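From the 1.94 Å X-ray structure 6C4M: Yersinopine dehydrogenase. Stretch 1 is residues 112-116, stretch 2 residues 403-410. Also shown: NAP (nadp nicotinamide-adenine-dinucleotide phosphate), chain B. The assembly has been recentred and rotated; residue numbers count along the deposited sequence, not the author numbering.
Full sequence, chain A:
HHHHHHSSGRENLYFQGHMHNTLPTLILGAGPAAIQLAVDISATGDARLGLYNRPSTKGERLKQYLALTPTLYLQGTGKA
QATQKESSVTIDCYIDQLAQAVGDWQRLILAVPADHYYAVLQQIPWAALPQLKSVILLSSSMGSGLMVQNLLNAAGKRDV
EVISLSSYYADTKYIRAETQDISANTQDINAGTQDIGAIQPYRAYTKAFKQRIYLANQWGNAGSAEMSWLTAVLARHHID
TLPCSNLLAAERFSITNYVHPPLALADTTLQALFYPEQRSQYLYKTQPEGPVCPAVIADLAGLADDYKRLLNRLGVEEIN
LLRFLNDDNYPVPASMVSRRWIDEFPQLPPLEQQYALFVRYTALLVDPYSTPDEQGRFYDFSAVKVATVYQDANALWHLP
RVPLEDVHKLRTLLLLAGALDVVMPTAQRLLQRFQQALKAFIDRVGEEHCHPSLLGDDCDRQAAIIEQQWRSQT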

# COMPACT_ATOMS: atom_id res chain seq x y z
N VAL A 112 34.51 -0.05 -7.58
CA VAL A 112 33.76 0.76 -8.54
C VAL A 112 32.49 -0.03 -8.86
O VAL A 112 32.43 -1.23 -8.54
N PRO A 113 31.46 0.56 -9.49
CA PRO A 113 30.26 -0.22 -9.80
C PRO A 113 30.57 -1.29 -10.83
O PRO A 113 31.47 -1.15 -11.66
N ALA A 114 29.79 -2.37 -10.78
CA ALA A 114 30.11 -3.52 -11.63
C ALA A 114 30.10 -3.17 -13.12
O ALA A 114 30.79 -3.83 -13.90
N ASP A 115 29.30 -2.19 -13.55
CA ASP A 115 29.28 -1.93 -14.99
C ASP A 115 30.55 -1.20 -15.46
O ASP A 115 30.66 -0.85 -16.65
N HIS A 116 31.48 -0.95 -14.54
CA HIS A 116 32.76 -0.32 -14.84
C HIS A 116 33.95 -1.24 -14.56
O HIS A 116 35.10 -0.81 -14.70
N PRO A 403 19.12 5.17 -13.45
CA PRO A 403 19.24 3.79 -13.96
C PRO A 403 20.48 3.45 -14.82
O PRO A 403 20.52 2.36 -15.39
N LEU A 404 21.43 4.37 -14.93
CA LEU A 404 22.54 4.16 -15.88
C LEU A 404 23.25 2.83 -15.62
O LEU A 404 23.50 2.05 -16.56
N GLU A 405 23.59 2.56 -14.36
CA GLU A 405 24.27 1.30 -14.01
C GLU A 405 23.37 0.10 -14.31
O GLU A 405 23.84 -0.92 -14.84
N ASP A 406 22.06 0.24 -14.04
CA ASP A 406 21.11 -0.86 -14.19
C ASP A 406 20.87 -1.16 -15.66
O ASP A 406 20.72 -2.33 -16.05
N VAL A 407 20.83 -0.13 -16.49
CA VAL A 407 20.69 -0.35 -17.91
C VAL A 407 21.90 -1.10 -18.45
O VAL A 407 21.75 -2.09 -19.19
N HIS A 408 23.10 -0.67 -18.08
CA HIS A 408 24.30 -1.38 -18.53
C HIS A 408 24.28 -2.84 -18.07
O HIS A 408 24.48 -3.76 -18.88
N LYS A 409 23.97 -3.09 -16.80
CA LYS A 409 24.02 -4.46 -16.32
C LYS A 409 23.01 -5.34 -17.03
O LYS A 409 23.31 -6.50 -17.38
N LEU A 410 21.81 -4.81 -17.28
CA LEU A 410 20.78 -5.62 -17.89
C LEU A 410 21.02 -5.76 -19.38
O LEU A 410 20.79 -6.84 -19.94

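Packing of the segment 112-116, a loop running into a short 3-10 turn, against the helix 403-410 in yersinopine dehydrogenase, two segments of one chain that lie nearly 290 residues apart in sequence and bury 274 Å² between them. The backbones come closest at Asp115 and Lys409, whose CA atoms are 6.0 Å apart.

A single hydrogen bond joins the stretches directly. Asp115 points toward the helix with chi1 in the p well, and His408 points back toward the turn with chi1 m. His408 ND1 donates to Asp115 OD2 at 2.7 Å. The bond is short, and its N-H...acceptor angle of 169° makes it almost straight. The carboxylate oxygen meets the imidazole at its edge, near the ring plane, as a donor nitrogen in that plane requires. Asp115 gives up 86 Å² to the helix, the largest area of any residue here. Its other oxygen fares less well: Asp115 OD1 lies 3.5 Å from Glu405 CG, against aliphatic carbon, and is buried by the contact without a polar partner in the model.

The remaining direct contacts are van der Waals packing. Pro113 points toward the helix, its ring in the C-gamma exo pucker, and its ring carbon Pro113 CG approaches the carboxylate oxygen Glu405 OE2 to 3.4 Å. Glu405 leaves the helix sideways with chi1 m and chi2 t, so that its chain runs past both Asp115 and Pro113. Lys409 also starts sideways, but m at chi1 followed by t at chi2, chi3 and chi4 extends it along the turn and brings its end nearer. Its methylenes supply the contact: Lys409 CG is 4.4 Å from Asp115 CB, and Lys409 CE is 4.1 Å from Ala114 CB. On the helix, Asp406 points away and Val407 sideways, and neither touches the turn.

The O of one water accepts a hydrogen bond from Ala114 N at 2.8 Å and a weak one from Lys409 NZ at 3.3 Å, tying the extended lysine to the turn backbone. The same water O is hydrogen-bonded to NAP O3D at 3.0 Å and weakly to NAP O2D at 3.3 Å, so turn, helix and NADP ribose share it. NAP O3D also donates a weak hydrogen bond to Val112 O at 3.5 Å. Further along the cofactor, Pro113 CD lies 3.4 Å from NAP O4B. His116, with chi1 m, has NAP N1A of the adenine over one face of its ring, 3.0 Å from His116 CE1. The turn thus touches both helix and cofactor, its fold closed by the 2.9 Å hydrogen bond from His116 N to Pro113 O.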

# COMPACT_ATOMS: atom_id res chain seq x y z
CB VAL A 112 34.56 1.04 -9.82
CG1 VAL A 112 35.79 1.93 -9.56
CG2 VAL A 112 34.91 -0.27 -10.52
CB PRO A 113 29.28 0.82 -10.35
CG PRO A 113 29.82 2.15 -9.91
CD PRO A 113 31.30 1.98 -9.87
CB ALA A 114 29.14 -4.67 -11.38
CB ASP A 115 28.01 -1.13 -15.38
CG ASP A 115 27.95 0.24 -14.72
OD1 ASP A 115 28.36 0.36 -13.55
OD2 ASP A 115 27.47 1.20 -15.39
CB HIS A 116 32.91 0.98 -14.04
CG HIS A 116 32.06 2.09 -14.57
ND1 HIS A 116 32.53 3.00 -15.49
CD2 HIS A 116 30.76 2.41 -14.35
CE1 HIS A 116 31.56 3.84 -15.81
NE2 HIS A 116 30.47 3.51 -15.13
CB PRO A 403 18.02 3.69 -14.85
CG PRO A 403 17.99 5.08 -15.53
CD PRO A 403 18.48 6.05 -14.43
CB LEU A 404 23.54 5.32 -15.79
CG LEU A 404 24.74 5.22 -16.73
CD1 LEU A 404 24.30 5.21 -18.17
CD2 LEU A 404 25.67 6.37 -16.48
CB GLU A 405 24.66 1.32 -12.53
CG GLU A 405 25.83 2.27 -12.16
CD GLU A 405 26.06 2.38 -10.63
OE1 GLU A 405 25.60 1.49 -9.89
OE2 GLU A 405 26.67 3.38 -10.19
CB ASP A 406 19.79 -0.51 -13.48
CG ASP A 406 20.02 -0.04 -12.04
OD1 ASP A 406 20.21 -0.88 -11.12
OD2 ASP A 406 20.08 1.19 -11.85
CB VAL A 407 20.46 0.99 -18.61
CG1 VAL A 407 20.54 0.84 -20.09
CG2 VAL A 407 19.04 1.52 -18.19
CB HIS A 408 25.55 -0.68 -17.98
CG HIS A 408 25.82 0.65 -18.59
ND1 HIS A 408 26.59 1.59 -17.95
CD2 HIS A 408 25.44 1.20 -19.77
CE1 HIS A 408 26.68 2.67 -18.71
NE2 HIS A 408 25.97 2.47 -19.81
CB LYS A 409 23.78 -4.50 -14.82
CG LYS A 409 24.95 -3.96 -13.97
CD LYS A 409 24.47 -3.81 -12.53
CE LYS A 409 25.42 -3.01 -11.67
NZ LYS A 409 24.93 -2.91 -10.27
CB LEU A 410 19.39 -5.00 -17.60
CG LEU A 410 18.19 -5.69 -18.23
CD1 LEU A 410 18.14 -7.11 -17.74
CD2 LEU A 410 16.93 -4.93 -17.83
PA NAP B . 30.11 4.72 -5.84
O1A NAP B . 29.52 3.45 -6.31
O2A NAP B . 29.13 5.91 -6.01
O5B NAP B . 31.48 4.98 -6.70
C5B NAP B . 32.60 4.16 -6.31
C4B NAP B . 33.81 4.57 -7.17
O4B NAP B . 33.39 4.34 -8.65
C3B NAP B . 34.09 5.82 -7.05
O3B NAP B . 35.53 6.04 -7.13
C2B NAP B . 33.39 6.56 -8.34
O2B NAP B . 34.12 7.79 -8.67
C1B NAP B . 33.49 5.72 -9.31
N9A NAP B . 32.26 5.83 -10.10
C8A NAP B . 30.95 5.87 -9.82
N7A NAP B . 30.34 6.01 -11.01
C5A NAP B . 31.30 6.06 -11.99
C6A NAP B . 31.12 6.18 -13.34
N6A NAP B . 29.97 6.32 -14.23
N1A NAP B . 32.20 6.20 -14.14
C2A NAP B . 33.46 6.09 -13.61
N3A NAP B . 33.63 5.96 -12.26
C4A NAP B . 32.52 5.95 -11.44
O3 NAP B . 30.47 4.55 -4.23
PN NAP B . 30.12 3.36 -3.20
O1N NAP B . 31.28 3.30 -2.31
O2N NAP B . 28.83 3.81 -2.48
O5D NAP B . 29.79 1.87 -3.89
C5D NAP B . 30.82 0.86 -4.00
C4D NAP B . 30.15 -0.37 -4.66
O4D NAP B . 29.00 -0.92 -3.70
C3D NAP B . 29.56 -0.12 -5.80
O3D NAP B . 29.58 -1.41 -6.57
C2D NAP B . 28.08 0.16 -5.49
O2D NAP B . 27.33 -0.27 -6.52
C1D NAP B . 27.84 -0.78 -4.29
N1N NAP B . 26.86 -0.30 -3.29
C2N NAP B . 27.22 0.50 -2.26
C3N NAP B . 26.23 0.90 -1.33
C7N NAP B . 26.60 1.81 -0.14
O7N NAP B . 25.99 1.78 0.86
N7N NAP B . 27.71 2.70 -0.31
C4N NAP B . 24.94 0.49 -1.47
C5N NAP B . 24.59 -0.29 -2.50
C6N NAP B . 25.56 -0.71 -3.42
P2B NAP B . 33.73 9.24 -7.87
O1X NAP B . 32.51 9.81 -8.55
O2X NAP B . 33.43 8.97 -6.43
O3X NAP B . 34.88 10.20 -8.04
O HOH W 1 27.87 -2.72 -8.71